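Local structure of SusD superfamily protein (Bacteroides fragilis NCTC 9343, 3NQP) at residues Phe54-Ser60 with Gln315-Asn320; Leu156-Arg160 with Asp504-Thr510; Asn280-Tyr285 with His357-Ile362. The protein probably binds glycans at the outer membrane of a gut bacterium, as other SusD-like proteins do in nutrient uptake systems. All coordinates share one frame; numbering follows the deposited sequence.

How the interactions relate
The three contacts illustrate how a helix-rich fold is tied together by its loops. Interactions 1 and 3 are buried and adjoin each other, centres about 12 Å apart: 280-285 and 315-320 belong to one long loop between strand 265-269 and helix 321-325, and the carbonyl of T282 probably accepts hydrogen bonds from the backbone of T316 and Y317, while Q315 packs on H357. Interaction 2 joins two other loops at the surface, its centre about 35 Å from that of interaction 1. Chemistry follows place. Interaction 1 combines an aromatic pair with a carboxylate held by serine, interaction 3 relies on carbonyls met by backbone, histidine and asparagine N-H groups, and interaction 2 uses water bridges and an arginine.

Interaction 1. Residues Phe54-Ser60 with Gln315-Asn320; sequences FITGASS and QTYEYN. With EDO (1,2-ethanediol), chain D.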
loop_
_atom_site.group_PDB
_atom_site.type_symbol
_atom_site.label_atom_id
_atom_site.label_comp_id
_atom_site.label_asym_id
_atom_site.label_seq_id
_atom_site.Cartn_x
_atom_site.Cartn_y
_atom_site.Cartn_z
ATOM N N PHE A 54 -0.611 -13.350 6.956
ATOM C CA PHE A 54 0.787 -13.702 7.105
ATOM C C PHE A 54 0.918 -14.855 8.116
ATOM O O PHE A 54 0.088 -15.007 8.982
ATOM C CB PHE A 54 1.570 -12.485 7.565
ATOM C CG PHE A 54 1.933 -11.550 6.446
ATOM C CD1 PHE A 54 3.043 -11.767 5.678
ATOM C CD2 PHE A 54 1.126 -10.517 6.120
ATOM C CE1 PHE A 54 3.367 -10.936 4.631
ATOM C CE2 PHE A 54 1.435 -9.677 5.074
ATOM C CZ PHE A 54 2.553 -9.897 4.319
ATOM N N ILE A 55 1.905 -15.720 7.938
ATOM C CA ILE A 55 2.162 -16.727 8.944
ATOM C C ILE A 55 3.101 -16.128 10.015
ATOM O O ILE A 55 3.757 -15.097 9.783
ATOM C CB ILE A 55 2.745 -18.001 8.334
ATOM C CG1 ILE A 55 4.135 -17.758 7.769
ATOM C CG2 ILE A 55 1.835 -18.583 7.232
ATOM C CD1 ILE A 55 5.192 -18.483 8.514
ATOM N N THR A 56 3.182 -16.805 11.158
ATOM C CA THR A 56 4.177 -16.487 12.181
ATOM C C THR A 56 4.897 -17.770 12.581
ATOM O O THR A 56 4.543 -18.851 12.121
ATOM C CB THR A 56 3.536 -15.820 13.443
ATOM O OG1 THR A 56 2.597 -16.718 14.012
ATOM C CG2 THR A 56 2.829 -14.553 13.058
ATOM N N GLY A 57 5.927 -17.622 13.401
ATOM C CA GLY A 57 6.828 -18.723 13.747
ATOM C C GLY A 57 7.857 -18.894 12.652
ATOM O O GLY A 57 8.341 -17.928 12.067
ATOM N N ALA A 58 8.125 -20.132 12.294
ATOM C CA ALA A 58 9.143 -20.412 11.289
ATOM C C ALA A 58 8.487 -20.385 9.904
ATOM O O ALA A 58 7.408 -20.941 9.663
ATOM C CB ALA A 58 9.811 -21.747 11.556
ATOM N N SER A 59 9.162 -19.744 8.976
ATOM C CA SER A 59 8.740 -19.792 7.597
ATOM C C SER A 59 8.974 -21.176 7.033
ATOM O O SER A 59 9.690 -21.980 7.613
ATOM C CB SER A 59 9.451 -18.760 6.766
ATOM O OG SER A 59 10.831 -19.012 6.709
ATOM N N SER A 60 8.364 -21.437 5.881
ATOM C CA SER A 60 8.655 -22.664 5.119
ATOM C C SER A 60 10.152 -22.896 4.943
ATOM O O SER A 60 10.612 -24.048 4.893
ATOM C CB SER A 60 7.958 -22.597 3.757
ATOM O OG SER A 60 6.552 -22.648 3.947
ATOM N N GLN A 315 13.489 -15.914 3.869
ATOM C CA GLN A 315 12.041 -16.001 4.011
ATOM C C GLN A 315 11.655 -15.621 5.430
ATOM O O GLN A 315 11.473 -16.464 6.312
ATOM C CB GLN A 315 11.463 -17.377 3.641
ATOM C CG GLN A 315 9.937 -17.255 3.399
ATOM C CD GLN A 315 9.306 -18.510 2.897
ATOM O OE1 GLN A 315 9.709 -19.594 3.300
ATOM N NE2 GLN A 315 8.259 -18.381 2.052
ATOM N N THR A 316 11.583 -14.316 5.618
ATOM C CA THR A 316 11.196 -13.714 6.877
ATOM C C THR A 316 9.842 -12.999 6.811
ATOM O O THR A 316 9.402 -12.442 7.788
ATOM C CB THR A 316 12.320 -12.730 7.404
ATOM O OG1 THR A 316 12.730 -11.822 6.381
ATOM C CG2 THR A 316 13.572 -13.539 7.883
ATOM N N TYR A 317 9.184 -13.052 5.663
ATOM C CA TYR A 317 7.795 -12.655 5.489
ATOM C C TYR A 317 7.185 -13.685 4.542
ATOM O O TYR A 317 7.777 -13.966 3.471
ATOM C CB TYR A 317 7.651 -11.240 4.828
ATOM C CG TYR A 317 8.225 -10.140 5.686
ATOM C CD1 TYR A 317 9.576 -9.823 5.614
ATOM C CD2 TYR A 317 7.453 -9.470 6.614
ATOM C CE1 TYR A 317 10.145 -8.872 6.429
ATOM C CE2 TYR A 317 8.009 -8.508 7.423
ATOM C CZ TYR A 317 9.356 -8.195 7.321
ATOM O OH TYR A 317 9.932 -7.270 8.150
ATOM N N GLU A 318 6.058 -14.270 4.927
ATOM C CA GLU A 318 5.414 -15.300 4.118
ATOM C C GLU A 318 3.900 -15.296 4.259
ATOM O O GLU A 318 3.365 -15.408 5.356
ATOM C CB GLU A 318 5.870 -16.709 4.503
ATOM C CG GLU A 318 5.379 -17.857 3.494
ATOM C CD GLU A 318 5.912 -19.234 3.900
ATOM O OE1 GLU A 318 6.662 -19.304 4.892
ATOM O OE2 GLU A 318 5.629 -20.227 3.182
ATOM N N TYR A 319 3.217 -15.293 3.126
ATOM C CA TYR A 319 1.770 -15.407 3.141
ATOM C C TYR A 319 1.330 -16.807 3.466
ATOM O O TYR A 319 1.933 -17.795 3.023
ATOM C CB TYR A 319 1.182 -14.994 1.809
ATOM C CG TYR A 319 1.336 -13.521 1.550
ATOM C CD1 TYR A 319 0.429 -12.620 2.068
ATOM C CD2 TYR A 319 2.391 -13.035 0.805
ATOM C CE1 TYR A 319 0.581 -11.238 1.862
ATOM C CE2 TYR A 319 2.532 -11.633 0.553
ATOM C CZ TYR A 319 1.617 -10.765 1.120
ATOM O OH TYR A 319 1.722 -9.406 0.934
ATOM N N ASN A 320 0.236 -16.900 4.217
ATOM C CA ASN A 320 -0.420 -18.187 4.463
ATOM C C ASN A 320 -0.693 -18.754 3.080
ATOM O O ASN A 320 -1.067 -18.015 2.166
ATOM C CB ASN A 320 -1.731 -17.917 5.178
ATOM C CG ASN A 320 -2.443 -19.149 5.597
ATOM O OD1 ASN A 320 -2.941 -19.911 4.757
ATOM N ND2 ASN A 320 -2.527 -19.365 6.920
HETATM C C1 EDO D . 4.964 -22.162 7.210
HETATM O O1 EDO D . 3.638 -21.831 6.783
HETATM C C2 EDO D . 5.279 -23.654 7.058
HETATM O O2 EDO D . 5.148 -24.095 5.685
HETATM O O HOH W 1 -1.724 -17.162 8.683
HETATM O O HOH W 2 5.257 -13.791 7.711
#
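The rings of F54 and Y319 form an oblique pair, centroids 4.4 Å apart and planes at 32°; each has an atom of the other above one face, offset toward the rim. The closest carbons are F54 CZ and Y319 CE1, at 3.4 Å; the backbone N of E318 lies at the F54 edge. Both rings hang from a short bridge of backbone in which I55 N donates to E318 O at 3.0 Å, joining the loop between helices 39-48 and 68-71 to the loop leading into helix 321-325. I55 adds apolar contact, CG1 touching E318 CB and CG2 near N320 CA.

Further along, the extended side chain of E318, its CG anti to the backbone N (chi1 -171°), carries the carboxylate to S60. That serine fills both syn lone pairs: its N bonds to OE1 at 2.9 Å and its OG to OE2 at 2.7 Å. The same OG accepts a bond from O2 of an ethanediol, probably a crystallisation additive. S59 OG donates to Q315 O at 2.7 Å, in the carbonyl plane, while Q315 OE1 accepts from D61 N. Water 1 joins F54 O to N320 ND2, and N320, the N-cap of helix 321-325, caps A322 N with OD1; water 2 joins I55 O to E318 N. With T356 N adding a weak bond to OE2, the buried carboxylate is met by three donor groups, consistent with its staying ionised.

Interaction 2. Residues Leu156-Arg160 with Asp504-Thr510; sequences LYMAR and DPALEQT
Backbones come nearest at A159 and A506, whose CA atoms lie 4.7 Å apart where the nearly extended 158-160 chain passes a type I turn running from D504 to L507. The turn is closed by L507 N to D504 O and reinforced by an Asx turn, in which D504 OD1 accepts from A506 N. The methyl of A506 presses against the peptide between M158 and A159, 3.5 Å from M158 C. Y157, poorly ordered, lays a face of its ring over the D504 carboxylate, the two planes 27° apart, and brings CE2 within 3.8 Å of P505 CD.

R160 does most of the polar work. Its chain, bent at chi3 (67°), crosses L507, with CG 3.9 Å from L507 CD2, before turning the guanidinium toward T510. NH1 and NH2 both bond end-on to T510 OG1, at 3.0 and 3.1 Å and within the guanidinium plane, and NH1 also reaches E508 O at 2.9 Å, tilted out of that plane. Water 3 links M158 N to D504 OD2; water 4 joins R160 N, A506 O and E508 N. Beyond the two segments, R160 NE bonds to G137 O, and T510 OG1, the acceptor of both guanidinium nitrogens, is itself bonded to W494 O. The contact thus ties the loop leading into helix 163-181 to the loop that follows helix 498-503, whose L507 and Q509 rest on L501 of that helix.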
loop_
_atom_site.group_PDB
_atom_site.type_symbol
_atom_site.label_atom_id
_atom_site.label_comp_id
_atom_site.label_asym_id
_atom_site.label_seq_id
_atom_site.Cartn_x
_atom_site.Cartn_y
_atom_site.Cartn_z
ATOM N N LEU A 156 10.704 19.233 20.223
ATOM C CA LEU A 156 9.710 18.206 20.549
ATOM C C LEU A 156 8.642 18.799 21.491
ATOM O O LEU A 156 8.367 19.994 21.431
ATOM C CB LEU A 156 10.400 16.970 21.153
ATOM N N TYR A 157 8.054 17.954 22.345
ATOM C CA TYR A 157 7.124 18.347 23.434
ATOM C C TYR A 157 5.864 19.091 22.974
ATOM O O TYR A 157 5.490 20.146 23.522
ATOM C CB TYR A 157 7.849 19.106 24.546
ATOM C CG TYR A 157 8.957 18.287 25.198
ATOM C CD1 TYR A 157 10.030 17.791 24.438
ATOM C CD2 TYR A 157 8.942 18.018 26.570
ATOM C CE1 TYR A 157 11.045 17.056 25.010
ATOM C CE2 TYR A 157 9.966 17.281 27.161
ATOM C CZ TYR A 157 11.014 16.802 26.368
ATOM O OH TYR A 157 12.034 16.062 26.928
HETATM N N MSE A 158 5.206 18.484 21.985
HETATM C CA MSE A 158 3.929 18.956 21.479
HETATM C C MSE A 158 2.855 17.877 21.732
HETATM O O MSE A 158 3.110 16.693 21.540
HETATM C CB MSE A 158 4.045 19.224 19.978
HETATM C CG MSE A 158 2.836 19.886 19.380
HETATM SE SE MSE A 158 3.145 20.165 17.486
HETATM C CE MSE A 158 4.978 20.651 17.621
ATOM N N ALA A 159 1.671 18.310 22.155
ATOM C CA ALA A 159 0.539 17.432 22.378
ATOM C C ALA A 159 0.013 16.892 21.026
ATOM O O ALA A 159 0.135 17.551 19.990
ATOM C CB ALA A 159 -0.592 18.212 23.139
ATOM N N ARG A 160 -0.589 15.706 21.070
ATOM C CA ARG A 160 -1.308 15.175 19.932
ATOM C C ARG A 160 -2.535 16.029 19.652
ATOM O O ARG A 160 -3.314 16.266 20.535
ATOM C CB ARG A 160 -1.718 13.739 20.209
ATOM C CG ARG A 160 -0.529 12.848 20.488
ATOM C CD ARG A 160 -0.906 11.450 20.956
ATOM N NE ARG A 160 -1.572 10.634 19.951
ATOM C CZ ARG A 160 -1.643 9.306 20.004
ATOM N NH1 ARG A 160 -1.096 8.621 20.992
ATOM N NH2 ARG A 160 -2.279 8.644 19.061
ATOM N N ASP A 504 8.328 12.404 27.189
ATOM C CA ASP A 504 7.564 13.531 26.626
ATOM C C ASP A 504 6.191 13.669 27.303
ATOM O O ASP A 504 5.203 13.059 26.876
ATOM C CB ASP A 504 7.424 13.360 25.106
ATOM C CG ASP A 504 6.810 14.591 24.411
ATOM O OD1 ASP A 504 6.162 15.454 25.081
ATOM O OD2 ASP A 504 6.965 14.668 23.171
ATOM N N PRO A 505 6.118 14.466 28.360
ATOM C CA PRO A 505 4.852 14.578 29.082
ATOM C C PRO A 505 3.711 15.299 28.339
ATOM O O PRO A 505 2.596 15.280 28.833
ATOM C CB PRO A 505 5.230 15.340 30.369
ATOM C CG PRO A 505 6.528 15.997 30.075
ATOM C CD PRO A 505 7.148 15.387 28.864
ATOM N N ALA A 506 3.964 15.881 27.163
ATOM C CA ALA A 506 2.871 16.345 26.278
ATOM C C ALA A 506 2.042 15.211 25.661
ATOM O O ALA A 506 0.855 15.383 25.410
ATOM C CB ALA A 506 3.410 17.250 25.150
ATOM N N LEU A 507 2.672 14.074 25.408
ATOM C CA LEU A 507 2.045 12.973 24.743
ATOM C C LEU A 507 1.185 12.162 25.668
ATOM O O LEU A 507 1.544 11.912 26.827
ATOM C CB LEU A 507 3.096 12.036 24.133
ATOM C CG LEU A 507 3.953 12.616 23.010
ATOM C CD1 LEU A 507 4.985 11.531 22.556
ATOM C CD2 LEU A 507 3.091 13.088 21.858
ATOM N N GLU A 508 0.036 11.772 25.145
ATOM C CA GLU A 508 -0.804 10.780 25.768
ATOM C C GLU A 508 -0.844 9.515 24.909
ATOM O O GLU A 508 -0.691 9.574 23.702
ATOM C CB GLU A 508 -2.218 11.353 26.011
ATOM C CG GLU A 508 -2.228 12.317 27.205
ATOM C CD GLU A 508 -3.547 13.033 27.422
ATOM O OE1 GLU A 508 -4.492 12.840 26.625
ATOM O OE2 GLU A 508 -3.635 13.799 28.411
ATOM N N GLN A 509 -1.085 8.393 25.569
ATOM C CA GLN A 509 -1.299 7.138 24.913
ATOM C C GLN A 509 -2.471 7.216 23.929
ATOM O O GLN A 509 -3.385 8.023 24.070
ATOM C CB GLN A 509 -1.531 6.007 25.930
ATOM C CG GLN A 509 -1.578 4.591 25.286
ATOM C CD GLN A 509 -0.344 4.272 24.478
ATOM O OE1 GLN A 509 -0.334 4.406 23.253
ATOM N NE2 GLN A 509 0.710 3.860 25.148
ATOM N N THR A 510 -2.391 6.403 22.868
ATOM C CA THR A 510 -3.514 6.264 21.954
ATOM C C THR A 510 -4.714 5.745 22.752
ATOM O O THR A 510 -4.535 4.877 23.635
ATOM C CB THR A 510 -3.115 5.302 20.795
ATOM O OG1 THR A 510 -1.901 5.809 20.199
ATOM C CG2 THR A 510 -4.245 5.171 19.760
HETATM O O HOH W 3 5.626 15.650 21.258
HETATM O O HOH W 4 -0.995 14.280 23.590
#

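Interaction 3. Residues Asn280-Tyr285 with His357-Ile362; sequences NGTFTY and HVRKNI
F283 and V358 meet where a type I turn, G281 to T284, that overlaps a 3-10 segment at 280-282, rests against the end of strand 351-358 of a β-hairpin whose other strand is 338-344. Three hydrogen bonds join the two parts. V358 N donates to F283 O at 3.0 Å. H357, its CG anti to the carbonyl carbon and beside its own N (chi1 -45°), brings ND1 to T284 O at 2.9 Å, from above the carbonyl plane though that oxygen lies near the plane of the imidazole; NE2 bonds to S341 OG, which should fix the ring's rotation. N280 ND2 bonds nearly straight to N361 O at 2.8 Å, while N280 OD1 bonds to Y377 OH and N361 ND2 to D376 O.

Apolar and aromatic packing comes next. F283 and V358 lie side by side, CB atoms 3.8 Å apart, and F283 also rests on W40 and I44 of helix 39-48. Y285 directs its ring edge at the face of H357, planes at 88°, in a T-shaped pair.

Water completes the contact. Water 5 donates to both N280 O and V358 O. The amides of N280 and N361, whose planes are 62° apart, share water 6, which accepts from N280 ND2 at 2.9 Å and from N361 ND2 at 2.8 Å.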
loop_
_atom_site.group_PDB
_atom_site.type_symbol
_atom_site.label_atom_id
_atom_site.label_comp_id
_atom_site.label_asym_id
_atom_site.label_seq_id
_atom_site.Cartn_x
_atom_site.Cartn_y
_atom_site.Cartn_z
ATOM N N ASN A 280 12.602 -6.810 -0.959
ATOM C CA ASN A 280 11.695 -7.796 -1.518
ATOM C C ASN A 280 12.310 -9.215 -1.529
ATOM O O ASN A 280 11.572 -10.227 -1.612
ATOM C CB ASN A 280 11.148 -7.369 -2.895
ATOM C CG ASN A 280 10.082 -6.272 -2.805
ATOM O OD1 ASN A 280 9.734 -5.836 -1.697
ATOM N ND2 ASN A 280 9.579 -5.790 -3.981
ATOM N N GLY A 281 13.642 -9.301 -1.348
ATOM C CA GLY A 281 14.314 -10.615 -1.169
ATOM C C GLY A 281 13.911 -11.385 0.071
ATOM O O GLY A 281 14.106 -12.621 0.170
ATOM N N THR A 282 13.356 -10.669 1.045
ATOM C CA THR A 282 12.907 -11.281 2.296
ATOM C C THR A 282 11.611 -12.070 2.204
ATOM O O THR A 282 11.210 -12.677 3.197
ATOM C CB THR A 282 12.733 -10.218 3.447
ATOM O OG1 THR A 282 11.688 -9.316 3.126
ATOM C CG2 THR A 282 14.052 -9.398 3.685
ATOM N N PHE A 283 10.925 -12.037 1.055
ATOM C CA PHE A 283 9.724 -12.867 0.839
ATOM C C PHE A 283 10.072 -14.120 0.012
ATOM O O PHE A 283 9.166 -14.747 -0.544
ATOM C CB PHE A 283 8.628 -12.120 0.060
ATOM C CG PHE A 283 7.881 -11.080 0.855
ATOM C CD1 PHE A 283 8.485 -9.902 1.231
ATOM C CD2 PHE A 283 6.525 -11.243 1.127
ATOM C CE1 PHE A 283 7.751 -8.940 1.950
ATOM C CE2 PHE A 283 5.800 -10.283 1.825
ATOM C CZ PHE A 283 6.404 -9.144 2.222
ATOM N N THR A 284 11.362 -14.440 -0.119
ATOM C CA THR A 284 11.792 -15.527 -1.026
ATOM C C THR A 284 12.300 -16.784 -0.292
ATOM O O THR A 284 11.504 -17.493 0.360
ATOM C CB THR A 284 12.783 -15.012 -2.084
ATOM O OG1 THR A 284 14.035 -14.619 -1.495
ATOM C CG2 THR A 284 12.152 -13.833 -2.842
ATOM N N TYR A 285 13.606 -17.069 -0.401
ATOM C CA TYR A 285 14.211 -18.159 0.312
ATOM C C TYR A 285 15.745 -17.876 0.366
ATOM O O TYR A 285 16.291 -17.032 -0.386
ATOM C CB TYR A 285 13.900 -19.490 -0.368
ATOM C CG TYR A 285 14.236 -19.429 -1.833
ATOM C CD1 TYR A 285 13.321 -18.910 -2.745
ATOM C CD2 TYR A 285 15.470 -19.836 -2.301
ATOM C CE1 TYR A 285 13.622 -18.808 -4.098
ATOM C CE2 TYR A 285 15.779 -19.745 -3.691
ATOM C CZ TYR A 285 14.860 -19.218 -4.563
ATOM O OH TYR A 285 15.160 -19.086 -5.912
ATOM N N HIS A 357 6.375 -18.161 -2.206
ATOM C CA HIS A 357 7.511 -17.267 -2.276
ATOM C C HIS A 357 7.228 -16.189 -3.344
ATOM O O HIS A 357 6.759 -16.493 -4.438
ATOM C CB HIS A 357 8.764 -18.104 -2.629
ATOM C CG HIS A 357 8.877 -19.380 -1.852
ATOM N ND1 HIS A 357 9.560 -19.462 -0.660
ATOM C CD2 HIS A 357 8.399 -20.632 -2.100
ATOM C CE1 HIS A 357 9.474 -20.702 -0.190
ATOM N NE2 HIS A 357 8.798 -21.436 -1.061
ATOM N N VAL A 358 7.414 -14.914 -2.991
ATOM C CA VAL A 358 6.862 -13.849 -3.800
ATOM C C VAL A 358 7.874 -13.378 -4.821
ATOM O O VAL A 358 8.962 -12.869 -4.462
ATOM C CB VAL A 358 6.364 -12.643 -2.912
ATOM C CG1 VAL A 358 5.837 -11.510 -3.804
ATOM C CG2 VAL A 358 5.251 -13.137 -1.936
ATOM N N ARG A 359 7.513 -13.542 -6.102
ATOM C CA ARG A 359 8.335 -13.099 -7.209
ATOM C C ARG A 359 7.687 -11.955 -8.017
ATOM O O ARG A 359 8.102 -11.673 -9.146
ATOM C CB ARG A 359 8.629 -14.290 -8.128
ATOM C CG ARG A 359 7.394 -14.943 -8.688
ATOM C CD ARG A 359 7.768 -15.874 -9.856
ATOM N NE ARG A 359 6.758 -16.907 -10.009
ATOM C CZ ARG A 359 6.995 -18.079 -10.594
ATOM N NH1 ARG A 359 8.204 -18.306 -11.077
ATOM N NH2 ARG A 359 6.035 -19.011 -10.681
ATOM N N LYS A 360 6.699 -11.291 -7.413
ATOM C CA LYS A 360 5.912 -10.244 -8.061
ATOM C C LYS A 360 6.744 -9.084 -8.550
ATOM O O LYS A 360 6.464 -8.547 -9.622
ATOM C CB LYS A 360 4.871 -9.693 -7.079
ATOM C CG LYS A 360 3.809 -8.771 -7.730
ATOM C CD LYS A 360 2.654 -8.480 -6.765
ATOM C CE LYS A 360 1.697 -7.435 -7.337
ATOM N NZ LYS A 360 0.458 -7.346 -6.536
ATOM N N ASN A 361 7.739 -8.685 -7.760
ATOM C CA ASN A 361 8.422 -7.389 -7.949
ATOM C C ASN A 361 9.859 -7.453 -7.386
ATOM O O ASN A 361 10.251 -6.677 -6.539
ATOM C CB ASN A 361 7.570 -6.282 -7.298
ATOM C CG ASN A 361 8.073 -4.882 -7.572
ATOM O OD1 ASN A 361 8.589 -4.588 -8.663
ATOM N ND2 ASN A 361 7.866 -3.985 -6.596
ATOM N N ILE A 362 10.612 -8.465 -7.825
ATOM C CA ILE A 362 11.985 -8.715 -7.332
ATOM C C ILE A 362 13.071 -8.242 -8.316
ATOM O O ILE A 362 14.208 -8.747 -8.316
ATOM C CB ILE A 362 12.182 -10.195 -6.884
ATOM C CG1 ILE A 362 11.855 -11.190 -8.006
ATOM C CG2 ILE A 362 11.316 -10.482 -5.649
ATOM C CD1 ILE A 362 12.558 -12.638 -7.852
HETATM O O HOH W 5 9.302 -10.552 -2.978
HETATM O O HOH W 6 6.841 -4.828 -4.137
#